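Local coordinates for protein oxalate biosynthetic component 1 (Burkholderia thailandensis, PDB 5IKY) that takes part in oxalate biosynthesis under quorum-sensing control as a bifunctional enzyme, combining an alpha/beta-type serine hydrolase with an additional lyase activity, at residues V224-R229 with D261-T266; G208-S213 with P265-L270; A212-L217 with R696-Y701; P308-F313 with L525-P530. All coordinates share one frame; numbering follows the deposited sequence.

From the N terminus, helix 206-218 comes first and opens interactions 2 and 3, which start from the same stretch of it; strand 223-226 then opens interaction 1. Interactions 1 and 2 end on the same stretch of helix 257-270, interaction 1 starting later. Interaction 4 starts at strand 310-313 and closes at residues 525-530. Interaction 3 closes last, at residues 696-701, and its long loop takes in interactions 1 and 4. Interactions 1 and 2 join a strand and two outer helices of the TIM-barrel part. Interaction 4 ties another barrel strand to the connection between helices 518-524 and 530-541, and interaction 3 joins the barrel to the cap domain.

Interaction 1. Residues V224-R229 with D261-T266; sequences VHLHTR and DRIMPT. With MG (magnesium ion), chain B.
Leu226 turns CG anti to its own carbonyl carbon (chi1 -65°) and extends beyond it (chi2 179°), which brings CD1 to the CG2 branch of Ile263, a methyl set anti to the backbone N of that residue. The two side chains lie alongside, pointing opposite ways, with Leu226 CD1 and Ile263 CG2 3.9 Å apart. The other branch of Ile263 runs on to Thr228, and Ile263 CD1 is 4.2 Å from Thr228 CG2. Threonine suits this spot because its two branches differ: the methyl packs on the helix, while OG1 is hydrogen-bonded to His254 O and Val256 N. The setting is a TIM barrel, in which strand 223-226 belongs to the central parallel sheet and helix 257-270 covers it from outside; leucine and isoleucine fill the layer between them. His227, just past the strand, directs its side chain the other way. Its NE2 binds the magnesium ion at 2.3 Å, Glu477 supplies another ligand, and a water lies 2.6 Å from the metal. The second ring nitrogen, His227 ND1, is hydrogen-bonded to Asn253 OD1, which probably helps to hold the imidazole's rotation with NE2 toward the metal.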
loop_
_atom_site.group_PDB
_atom_site.type_symbol
_atom_site.label_atom_id
_atom_site.label_comp_id
_atom_site.label_asym_id
_atom_site.label_seq_id
_atom_site.Cartn_x
_atom_site.Cartn_y
_atom_site.Cartn_z
ATOM N N VAL A 224 -9.206 -1.230 9.770
ATOM C CA VAL A 224 -8.321 -1.491 10.897
ATOM C C VAL A 224 -9.037 -1.179 12.210
ATOM O O VAL A 224 -9.388 -0.078 12.478
ATOM C CB VAL A 224 -7.036 -0.689 10.787
ATOM C CG1 VAL A 224 -6.081 -1.048 11.894
ATOM C CG2 VAL A 224 -6.370 -0.915 9.451
ATOM N N HIS A 225 -9.217 -2.192 13.044
ATOM C CA HIS A 225 -9.782 -1.998 14.379
ATOM C C HIS A 225 -8.688 -1.563 15.352
ATOM O O HIS A 225 -7.789 -2.369 15.588
ATOM C CB HIS A 225 -10.382 -3.254 14.995
ATOM C CG HIS A 225 -11.392 -2.951 16.034
ATOM N ND1 HIS A 225 -11.223 -1.938 16.973
ATOM C CD2 HIS A 225 -12.402 -3.716 16.466
ATOM C CE1 HIS A 225 -12.253 -1.989 17.811
ATOM N NE2 HIS A 225 -12.966 -3.059 17.534
ATOM N N LEU A 226 -8.826 -0.420 16.034
ATOM C CA LEU A 226 -7.747 -0.077 16.950
ATOM C C LEU A 226 -8.119 -0.023 18.441
ATOM O O LEU A 226 -9.220 0.389 18.813
ATOM C CB LEU A 226 -7.112 1.233 16.519
ATOM C CG LEU A 226 -6.389 1.214 15.174
ATOM C CD1 LEU A 226 -5.839 2.590 14.870
ATOM C CD2 LEU A 226 -5.278 0.169 15.151
ATOM N N HIS A 227 -7.165 -0.447 19.275
ATOM C CA HIS A 227 -7.175 -0.210 20.722
ATOM C C HIS A 227 -5.863 0.468 21.144
ATOM O O HIS A 227 -4.886 0.481 20.387
ATOM C CB HIS A 227 -7.310 -1.513 21.517
ATOM C CG HIS A 227 -8.643 -2.183 21.406
ATOM N ND1 HIS A 227 -9.456 -2.396 22.498
ATOM C CD2 HIS A 227 -9.284 -2.730 20.346
ATOM C CE1 HIS A 227 -10.551 -3.028 22.113
ATOM N NE2 HIS A 227 -10.472 -3.241 20.812
ATOM N N THR A 228 -5.832 1.002 22.360
ATOM C CA THR A 228 -4.584 1.475 22.954
ATOM C C THR A 228 -4.429 0.920 24.370
ATOM O O THR A 228 -5.398 0.462 24.975
ATOM C CB THR A 228 -4.504 3.015 22.990
ATOM O OG1 THR A 228 -5.700 3.550 23.570
ATOM C CG2 THR A 228 -4.333 3.574 21.585
ATOM N N ARG A 229 -3.208 0.955 24.894
ATOM C CA ARG A 229 -2.925 0.379 26.205
ATOM C C ARG A 229 -2.258 1.384 27.135
ATOM O O ARG A 229 -1.323 2.081 26.741
ATOM C CB ARG A 229 -2.030 -0.856 26.069
ATOM C CG ARG A 229 -2.553 -1.929 25.124
ATOM C CD ARG A 229 -3.826 -2.570 25.641
ATOM N NE ARG A 229 -4.196 -3.735 24.844
ATOM C CZ ARG A 229 -3.769 -4.969 25.091
ATOM N NH1 ARG A 229 -2.957 -5.198 26.113
ATOM N NH2 ARG A 229 -4.149 -5.975 24.315
ATOM N N ASP A 261 -3.267 10.724 19.094
ATOM C CA ASP A 261 -2.785 11.979 18.524
ATOM C C ASP A 261 -1.580 11.731 17.623
ATOM O O ASP A 261 -1.264 12.550 16.759
ATOM C CB ASP A 261 -2.417 12.981 19.622
ATOM C CG ASP A 261 -3.632 13.614 20.272
ATOM O OD1 ASP A 261 -4.733 13.535 19.687
ATOM O OD2 ASP A 261 -3.482 14.201 21.365
ATOM N N ARG A 262 -0.910 10.602 17.837
ATOM C CA ARG A 262 0.232 10.211 17.015
ATOM C C ARG A 262 -0.179 9.202 15.945
ATOM O O ARG A 262 0.162 9.355 14.771
ATOM C CB ARG A 262 1.348 9.630 17.888
ATOM N N ILE A 263 -0.921 8.177 16.355
ATOM C CA ILE A 263 -1.349 7.111 15.451
ATOM C C ILE A 263 -2.181 7.611 14.267
ATOM O O ILE A 263 -1.872 7.310 13.112
ATOM C CB ILE A 263 -2.168 6.042 16.205
ATOM C CG1 ILE A 263 -1.282 5.293 17.201
ATOM C CG2 ILE A 263 -2.809 5.067 15.228
ATOM C CD1 ILE A 263 -2.045 4.347 18.099
ATOM N N MET A 264 -3.230 8.374 14.557
ATOM C CA MET A 264 -4.185 8.776 13.526
ATOM C C MET A 264 -3.593 9.652 12.414
ATOM O O MET A 264 -3.786 9.345 11.238
ATOM C CB MET A 264 -5.386 9.479 14.171
ATOM C CG MET A 264 -6.201 8.569 15.073
ATOM S SD MET A 264 -6.956 7.227 14.143
ATOM C CE MET A 264 -8.123 8.152 13.152
ATOM N N PRO A 265 -2.872 10.739 12.764
ATOM C CA PRO A 265 -2.311 11.529 11.660
ATOM C C PRO A 265 -1.319 10.743 10.806
ATOM O O PRO A 265 -1.261 10.947 9.594
ATOM C CB PRO A 265 -1.606 12.687 12.378
ATOM C CG PRO A 265 -2.279 12.780 13.698
ATOM C CD PRO A 265 -2.587 11.363 14.070
ATOM N N THR A 266 -0.556 9.853 11.434
ATOM C CA THR A 266 0.404 9.022 10.711
ATOM C C THR A 266 -0.299 8.108 9.710
ATOM O O THR A 266 0.103 8.020 8.551
ATOM C CB THR A 266 1.240 8.165 11.678
ATOM O OG1 THR A 266 1.991 9.021 12.545
ATOM C CG2 THR A 266 2.198 7.266 10.908
HETATM MG MG MG B . -12.231 -4.519 20.130
HETATM O O HOH W 1 -14.085 -2.977 21.046
#

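Interaction 2. Residues G208-S213 with P265-L270; sequences GIVDAS and PTLLDL
Val210 and Thr266 meet where two successive outer helices of the TIM barrel, 206-218 and 257-270, lie side by side around the sheet. Their axes run in much the same direction, 30° apart, and approach to 10.5 Å at their closest over these segments; valine, threonine and leucine meet between them. Val210 holds CG1 anti to its backbone N (chi1 164°) and offers both methyls to Thr266, whose CG2 takes the equivalent place on the other helix. The two side chains run roughly perpendicular, with Val210 CG1 3.7 Å from Thr266 CG2 and Val210 CG2 slightly farther off. Threonine can serve here because its hydroxyl is occupied within its own helix: OG1 donates to Arg262 O, leaving the methyl to make the contact. Leu267 swings its end inward from a less direct start, and its CD2 lies 4.1 Å from Ser213 CB and 4.4 Å from Val210 CG1. On the side facing the sheet, both Leu267 and Ser213 also touch Leu226 of strand 223-226. Serine is small enough for this three-way junction, and it spends its polar end on its own helix. Ser213 OG donates to Ile209 O at 2.8 Å, approaching one face of that carbonyl while the amide N of Ser213 reaches the same oxygen from the opposite face.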
loop_
_atom_site.group_PDB
_atom_site.type_symbol
_atom_site.label_atom_id
_atom_site.label_comp_id
_atom_site.label_asym_id
_atom_site.label_seq_id
_atom_site.Cartn_x
_atom_site.Cartn_y
_atom_site.Cartn_z
ATOM N N GLY A 208 4.418 0.923 17.163
ATOM C CA GLY A 208 4.154 -0.485 16.934
ATOM C C GLY A 208 2.795 -0.699 16.293
ATOM O O GLY A 208 2.647 -1.516 15.383
ATOM N N ILE A 209 1.805 0.050 16.771
ATOM C CA ILE A 209 0.436 -0.055 16.279
ATOM C C ILE A 209 0.320 0.442 14.838
ATOM O O ILE A 209 -0.370 -0.163 14.014
ATOM C CB ILE A 209 -0.534 0.730 17.189
ATOM C CG1 ILE A 209 -0.643 0.036 18.551
ATOM C CG2 ILE A 209 -1.907 0.863 16.540
ATOM C CD1 ILE A 209 -1.208 0.906 19.649
ATOM N N VAL A 210 1.001 1.542 14.535
ATOM C CA VAL A 210 1.055 2.044 13.167
ATOM C C VAL A 210 1.640 0.991 12.229
ATOM O O VAL A 210 1.079 0.711 11.172
ATOM C CB VAL A 210 1.884 3.336 13.072
ATOM C CG1 VAL A 210 2.251 3.634 11.626
ATOM C CG2 VAL A 210 1.115 4.495 13.682
ATOM N N ASP A 211 2.757 0.392 12.632
ATOM C CA ASP A 211 3.411 -0.624 11.814
ATOM C C ASP A 211 2.535 -1.858 11.610
ATOM O O ASP A 211 2.427 -2.368 10.496
ATOM C CB ASP A 211 4.748 -1.032 12.434
ATOM C CG ASP A 211 5.804 0.041 12.285
ATOM O OD1 ASP A 211 5.665 0.887 11.376
ATOM O OD2 ASP A 211 6.777 0.037 13.071
ATOM N N ALA A 212 1.909 -2.332 12.682
ATOM C CA ALA A 212 1.050 -3.509 12.597
ATOM C C ALA A 212 -0.125 -3.255 11.657
ATOM O O ALA A 212 -0.550 -4.149 10.922
ATOM C CB ALA A 212 0.552 -3.907 13.978
ATOM N N SER A 213 -0.638 -2.030 11.682
ATOM C CA SER A 213 -1.743 -1.640 10.814
ATOM C C SER A 213 -1.323 -1.645 9.348
ATOM O O SER A 213 -2.032 -2.179 8.491
ATOM C CB SER A 213 -2.261 -0.258 11.206
ATOM O OG SER A 213 -2.742 -0.255 12.541
ATOM N N PRO A 265 -2.872 10.739 12.764
ATOM C CA PRO A 265 -2.311 11.529 11.660
ATOM C C PRO A 265 -1.319 10.743 10.806
ATOM O O PRO A 265 -1.261 10.947 9.594
ATOM C CB PRO A 265 -1.606 12.687 12.378
ATOM C CG PRO A 265 -2.279 12.780 13.698
ATOM C CD PRO A 265 -2.587 11.363 14.070
ATOM N N THR A 266 -0.556 9.853 11.434
ATOM C CA THR A 266 0.404 9.022 10.711
ATOM C C THR A 266 -0.299 8.108 9.710
ATOM O O THR A 266 0.103 8.020 8.551
ATOM C CB THR A 266 1.240 8.165 11.678
ATOM O OG1 THR A 266 1.991 9.021 12.545
ATOM C CG2 THR A 266 2.198 7.266 10.908
ATOM N N LEU A 267 -1.356 7.439 10.161
ATOM C CA LEU A 267 -2.120 6.549 9.295
ATOM C C LEU A 267 -2.833 7.313 8.181
ATOM O O LEU A 267 -2.911 6.834 7.053
ATOM C CB LEU A 267 -3.130 5.742 10.112
ATOM C CG LEU A 267 -2.538 4.568 10.894
ATOM C CD1 LEU A 267 -3.614 3.831 11.681
ATOM C CD2 LEU A 267 -1.818 3.619 9.949
ATOM N N LEU A 268 -3.349 8.497 8.496
ATOM C CA LEU A 268 -3.988 9.339 7.487
ATOM C C LEU A 268 -2.997 9.741 6.391
ATOM O O LEU A 268 -3.374 9.898 5.231
ATOM C CB LEU A 268 -4.589 10.590 8.130
ATOM C CG LEU A 268 -5.824 10.421 9.015
ATOM C CD1 LEU A 268 -6.159 11.742 9.677
ATOM C CD2 LEU A 268 -7.012 9.907 8.218
ATOM N N ASP A 269 -1.732 9.908 6.770
ATOM C CA ASP A 269 -0.674 10.267 5.826
ATOM C C ASP A 269 -0.194 9.075 5.002
ATOM O O ASP A 269 -0.046 9.170 3.783
ATOM C CB ASP A 269 0.520 10.879 6.562
ATOM C CG ASP A 269 0.416 12.385 6.704
ATOM O OD1 ASP A 269 -0.196 13.028 5.826
ATOM O OD2 ASP A 269 0.965 12.927 7.687
ATOM N N LEU A 270 0.056 7.957 5.677
ATOM C CA LEU A 270 0.642 6.782 5.039
ATOM C C LEU A 270 -0.407 5.861 4.418
ATOM O O LEU A 270 -0.124 5.149 3.453
ATOM C CB LEU A 270 1.479 6.002 6.055
ATOM C CG LEU A 270 2.731 6.696 6.598
ATOM C CD1 LEU A 270 3.366 5.870 7.704
ATOM C CD2 LEU A 270 3.727 6.925 5.481
#

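Interaction 3. Residues A212-L217 with R696-Y701; sequences ASREAL and RYNSDY
Arg214 reaches out from its helix to a turn of the cap domain, where it comes near Asn698 and Asp700. Its chain bends twice, at chi2 (-110°) and chi3 (-79°), and this carries the guanidinium beside the two polar side chains without making a hydrogen bond to either. Arg214 NH1 stands 4.2 Å from Asn698 ND2, the guanidinium and amide planes being turned 54° apart. Two donor groups have no reason to pair, and each has an acceptor elsewhere: Arg214 NH1 forms a salt bridge with Glu271 OE2, and Asn698 ND2 donates to Leu270 O. On the other branch, Arg214 NH2 is 4.2 Å from Asp700 OD2. This oxygen lies well out of the guanidinium plane, so the attraction is one of charge alone and probably modest. Asparagine fits the start of the turn because its amide works at both ends: besides the bond from ND2, OD1 accepts from the backbone N of Ser702 and of Asn703. The type I turn is closed by Tyr701 N donating to Asn698 O at 3.2 Å, and Asp700 OD1 is hydrogen-bonded to Ser702 OG. The C-terminal end of helix 257-270 is wedged into the junction, with Leu270 touching Arg214 and Asp700; beyond it the turn forms part of the connection between strands 696-697 and 704-705, while helix 206-218 lies against barrel strand 223-226.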
loop_
_atom_site.group_PDB
_atom_site.type_symbol
_atom_site.label_atom_id
_atom_site.label_comp_id
_atom_site.label_asym_id
_atom_site.label_seq_id
_atom_site.Cartn_x
_atom_site.Cartn_y
_atom_site.Cartn_z
ATOM N N ALA A 212 1.909 -2.332 12.682
ATOM C CA ALA A 212 1.050 -3.509 12.597
ATOM C C ALA A 212 -0.125 -3.255 11.657
ATOM O O ALA A 212 -0.550 -4.149 10.922
ATOM C CB ALA A 212 0.552 -3.907 13.978
ATOM N N SER A 213 -0.638 -2.030 11.682
ATOM C CA SER A 213 -1.743 -1.640 10.814
ATOM C C SER A 213 -1.323 -1.645 9.348
ATOM O O SER A 213 -2.032 -2.179 8.491
ATOM C CB SER A 213 -2.261 -0.258 11.206
ATOM O OG SER A 213 -2.742 -0.255 12.541
ATOM N N ARG A 214 -0.167 -1.048 9.069
ATOM C CA ARG A 214 0.366 -0.988 7.711
ATOM C C ARG A 214 0.566 -2.383 7.120
ATOM O O ARG A 214 0.247 -2.624 5.951
ATOM C CB ARG A 214 1.691 -0.218 7.691
ATOM C CG ARG A 214 1.594 1.216 8.197
ATOM C CD ARG A 214 1.774 2.227 7.083
ATOM N NE ARG A 214 3.174 2.425 6.723
ATOM C CZ ARG A 214 3.608 2.622 5.481
ATOM N NH1 ARG A 214 2.750 2.639 4.471
ATOM N NH2 ARG A 214 4.901 2.799 5.249
ATOM N N GLU A 215 1.093 -3.296 7.929
ATOM C CA GLU A 215 1.322 -4.671 7.492
ATOM C C GLU A 215 0.009 -5.349 7.122
ATOM O O GLU A 215 -0.076 -6.067 6.128
ATOM C CB GLU A 215 2.031 -5.471 8.584
ATOM C CG GLU A 215 3.404 -4.946 8.960
ATOM C CD GLU A 215 3.927 -5.564 10.243
ATOM O OE1 GLU A 215 3.273 -6.490 10.768
ATOM O OE2 GLU A 215 4.990 -5.119 10.729
ATOM N N ALA A 216 -1.013 -5.108 7.934
ATOM C CA ALA A 216 -2.326 -5.692 7.712
ATOM C C ALA A 216 -2.960 -5.159 6.432
ATOM O O ALA A 216 -3.573 -5.909 5.672
ATOM C CB ALA A 216 -3.226 -5.419 8.903
ATOM N N LEU A 217 -2.802 -3.860 6.196
ATOM C CA LEU A 217 -3.405 -3.209 5.037
ATOM C C LEU A 217 -2.785 -3.666 3.714
ATOM O O LEU A 217 -3.497 -3.858 2.727
ATOM C CB LEU A 217 -3.295 -1.688 5.174
ATOM C CG LEU A 217 -4.219 -1.084 6.234
ATOM C CD1 LEU A 217 -3.725 0.282 6.687
ATOM C CD2 LEU A 217 -5.642 -0.989 5.700
ATOM N N ARG A 696 -2.564 9.535 -6.555
ATOM C CA ARG A 696 -1.684 10.266 -5.653
ATOM C C ARG A 696 -0.629 9.354 -5.029
ATOM O O ARG A 696 -0.806 8.137 -4.967
ATOM C CB ARG A 696 -2.504 10.916 -4.536
ATOM C CG ARG A 696 -2.782 12.392 -4.681
ATOM C CD ARG A 696 -3.610 12.867 -3.494
ATOM N NE ARG A 696 -3.059 12.388 -2.227
ATOM C CZ ARG A 696 -3.775 11.818 -1.260
ATOM N NH1 ARG A 696 -5.083 11.653 -1.405
ATOM N NH2 ARG A 696 -3.183 11.413 -0.144
ATOM N N TYR A 697 0.463 9.948 -4.560
ATOM C CA TYR A 697 1.383 9.250 -3.672
ATOM C C TYR A 697 0.905 9.426 -2.239
ATOM O O TYR A 697 0.240 10.411 -1.920
ATOM C CB TYR A 697 2.813 9.785 -3.797
ATOM C CG TYR A 697 3.572 9.325 -5.016
ATOM C CD1 TYR A 697 3.942 7.995 -5.170
ATOM C CD2 TYR A 697 3.947 10.228 -6.003
ATOM C CE1 TYR A 697 4.647 7.574 -6.284
ATOM C CE2 TYR A 697 4.650 9.818 -7.117
ATOM C CZ TYR A 697 4.998 8.493 -7.254
ATOM O OH TYR A 697 5.699 8.090 -8.367
ATOM N N ASN A 698 1.246 8.480 -1.372
ATOM C CA ASN A 698 1.085 8.703 0.055
ATOM C C ASN A 698 2.254 9.560 0.541
ATOM O O ASN A 698 3.137 9.904 -0.245
ATOM C CB ASN A 698 0.994 7.380 0.819
ATOM C CG ASN A 698 2.213 6.503 0.623
ATOM O OD1 ASN A 698 3.018 6.726 -0.281
ATOM N ND2 ASN A 698 2.344 5.487 1.466
ATOM N N SER A 699 2.259 9.902 1.824
ATOM C CA SER A 699 3.163 10.926 2.348
ATOM C C SER A 699 4.655 10.669 2.105
ATOM O O SER A 699 5.415 11.615 1.897
ATOM C CB SER A 699 2.915 11.109 3.847
ATOM O OG SER A 699 3.015 9.876 4.537
ATOM N N ASP A 700 5.078 9.409 2.119
ATOM C CA ASP A 700 6.501 9.105 1.965
ATOM C C ASP A 700 6.808 8.259 0.727
ATOM O O ASP A 700 7.842 7.588 0.664
ATOM C CB ASP A 700 7.029 8.406 3.221
ATOM C CG ASP A 700 6.515 6.991 3.362
ATOM O OD1 ASP A 700 5.463 6.672 2.768
ATOM O OD2 ASP A 700 7.162 6.190 4.069
ATOM N N TYR A 701 5.900 8.293 -0.244
ATOM C CA TYR A 701 6.077 7.612 -1.527
ATOM C C TYR A 701 6.234 6.100 -1.365
ATOM O O TYR A 701 7.044 5.474 -2.049
ATOM C CB TYR A 701 7.280 8.201 -2.276
ATOM C CG TYR A 701 7.148 9.691 -2.503
ATOM C CD1 TYR A 701 6.509 10.184 -3.632
ATOM C CD2 TYR A 701 7.645 10.605 -1.582
ATOM C CE1 TYR A 701 6.371 11.541 -3.841
ATOM C CE2 TYR A 701 7.514 11.966 -1.784
ATOM C CZ TYR A 701 6.876 12.427 -2.916
ATOM O OH TYR A 701 6.744 13.780 -3.126
#

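Interaction 4. Residues P308-F313 with L525-P530; sequences PDVASF and LGMSRP
Met527 and Arg529 reach Asp309, just ahead of strand 310-313, and Val310, the first residue of that parallel TIM-barrel strand, from the connection between helices 518-524 and 530-541. Along that connection, Leu525 gives its carbonyl oxygen to Arg346 NH1, on the neighbouring strand. Gly526 follows in a Schellman motif with positive phi (71°), a conformation glycine adopts easily, and the chain turns off the helix. Met527 then stretches out fully beyond CG, chi2 and chi3 both 175°, and so spans the gap to the strand. Met527 CE packs 3.7 Å from Val310 CG2, the two side chains running roughly perpendicular, and Met527 SD lies 4.0 Å from Asp309 CB. A long, flexible apolar chain suits such a reach. Arg529 occupies the N-cap position ahead of Pro530, a residue well suited to a helix's first turn. Bent at chi2, Arg529 brings its NH1 3.8 Å from Asp309 OD1, a long salt bridge of charges only, in which the position of the oxygen is itself less certain. The same oxygen is placed in a salt bridge with Arg522, subject to that doubt, and Arg529 NE donates to Pro272 O. The other carboxylate oxygen, Asp309 OD2, accepts a hydrogen bond from the backbone N of Leu276.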
loop_
_atom_site.group_PDB
_atom_site.type_symbol
_atom_site.label_atom_id
_atom_site.label_comp_id
_atom_site.label_asym_id
_atom_site.label_seq_id
_atom_site.Cartn_x
_atom_site.Cartn_y
_atom_site.Cartn_z
ATOM N N PRO A 308 -12.101 9.561 12.557
ATOM C CA PRO A 308 -12.206 8.122 12.305
ATOM C C PRO A 308 -13.550 7.816 11.666
ATOM O O PRO A 308 -14.520 8.530 11.911
ATOM C CB PRO A 308 -12.084 7.496 13.700
ATOM C CG PRO A 308 -12.338 8.617 14.663
ATOM C CD PRO A 308 -11.878 9.863 13.981
ATOM N N ASP A 309 -13.603 6.781 10.840
ATOM C CA ASP A 309 -14.807 6.489 10.085
ATOM C C ASP A 309 -15.803 5.694 10.915
ATOM O O ASP A 309 -17.013 5.857 10.780
ATOM C CB ASP A 309 -14.451 5.731 8.810
ATOM C CG ASP A 309 -13.385 6.438 7.999
ATOM O OD1 ASP A 309 -13.742 7.357 7.231
ATOM O OD2 ASP A 309 -12.192 6.077 8.134
ATOM N N VAL A 310 -15.287 4.831 11.781
ATOM C CA VAL A 310 -16.132 3.921 12.538
ATOM C C VAL A 310 -15.699 3.857 14.000
ATOM O O VAL A 310 -14.511 3.937 14.301
ATOM C CB VAL A 310 -16.104 2.502 11.918
ATOM C CG1 VAL A 310 -16.923 1.536 12.739
ATOM C CG2 VAL A 310 -16.615 2.535 10.479
ATOM N N ALA A 311 -16.666 3.734 14.907
ATOM C CA ALA A 311 -16.372 3.525 16.322
ATOM C C ALA A 311 -17.285 2.450 16.920
ATOM O O ALA A 311 -18.443 2.312 16.525
ATOM C CB ALA A 311 -16.508 4.830 17.093
ATOM N N SER A 312 -16.752 1.694 17.875
ATOM C CA SER A 312 -17.495 0.614 18.514
ATOM C C SER A 312 -18.726 1.124 19.253
ATOM O O SER A 312 -18.715 2.205 19.843
ATOM C CB SER A 312 -16.590 -0.155 19.480
ATOM O OG SER A 312 -15.644 -0.928 18.767
ATOM N N PHE A 313 -19.786 0.327 19.218
ATOM C CA PHE A 313 -21.059 0.705 19.807
ATOM C C PHE A 313 -21.815 -0.553 20.226
ATOM O O PHE A 313 -22.132 -1.398 19.391
ATOM C CB PHE A 313 -21.880 1.530 18.807
ATOM C CG PHE A 313 -23.120 2.148 19.391
ATOM C CD1 PHE A 313 -23.056 3.354 20.071
ATOM C CD2 PHE A 313 -24.353 1.532 19.243
ATOM C CE1 PHE A 313 -24.197 3.930 20.602
ATOM C CE2 PHE A 313 -25.499 2.104 19.773
ATOM C CZ PHE A 313 -25.419 3.304 20.453
ATOM N N LEU A 525 -19.931 1.700 1.542
ATOM C CA LEU A 525 -20.441 2.098 2.850
ATOM C C LEU A 525 -20.818 3.575 2.886
ATOM O O LEU A 525 -21.335 4.066 3.890
ATOM C CB LEU A 525 -19.406 1.802 3.942
ATOM C CG LEU A 525 -18.887 0.365 4.037
ATOM C CD1 LEU A 525 -17.893 0.217 5.184
ATOM C CD2 LEU A 525 -20.039 -0.616 4.196
ATOM N N GLY A 526 -20.555 4.278 1.790
ATOM C CA GLY A 526 -20.795 5.707 1.728
ATOM C C GLY A 526 -19.817 6.493 2.582
ATOM O O GLY A 526 -20.218 7.371 3.340
ATOM N N MET A 527 -18.529 6.176 2.458
ATOM C CA MET A 527 -17.495 6.823 3.264
ATOM C C MET A 527 -16.324 7.312 2.423
ATOM O O MET A 527 -15.179 7.285 2.876
ATOM C CB MET A 527 -16.959 5.867 4.332
ATOM C CG MET A 527 -17.972 5.392 5.348
ATOM S SD MET A 527 -17.233 4.165 6.441
ATOM C CE MET A 527 -18.575 3.895 7.593
ATOM N N SER A 528 -16.603 7.750 1.201
ATOM C CA SER A 528 -15.543 8.196 0.303
ATOM C C SER A 528 -14.806 9.398 0.888
ATOM O O SER A 528 -15.403 10.234 1.563
ATOM C CB SER A 528 -16.113 8.539 -1.074
ATOM O OG SER A 528 -17.073 9.576 -0.982
ATOM N N ARG A 529 -13.502 9.462 0.639
ATOM C CA ARG A 529 -12.670 10.562 1.115
ATOM C C ARG A 529 -13.076 11.877 0.453
ATOM O O ARG A 529 -13.607 11.872 -0.658
ATOM C CB ARG A 529 -11.194 10.261 0.845
ATOM C CG ARG A 529 -10.574 9.251 1.796
ATOM C CD ARG A 529 -10.744 9.690 3.232
ATOM N NE ARG A 529 -9.894 8.935 4.147
ATOM C CZ ARG A 529 -10.039 8.942 5.468
ATOM N NH1 ARG A 529 -11.013 9.652 6.024
ATOM N NH2 ARG A 529 -9.225 8.229 6.232
ATOM N N PRO A 530 -12.835 13.009 1.136
ATOM C CA PRO A 530 -13.207 14.331 0.613
ATOM C C PRO A 530 -12.636 14.646 -0.773
ATOM O O PRO A 530 -13.360 15.192 -1.608
ATOM C CB PRO A 530 -12.634 15.291 1.659
ATOM C CG PRO A 530 -12.631 14.499 2.922
ATOM C CD PRO A 530 -12.312 13.089 2.513
#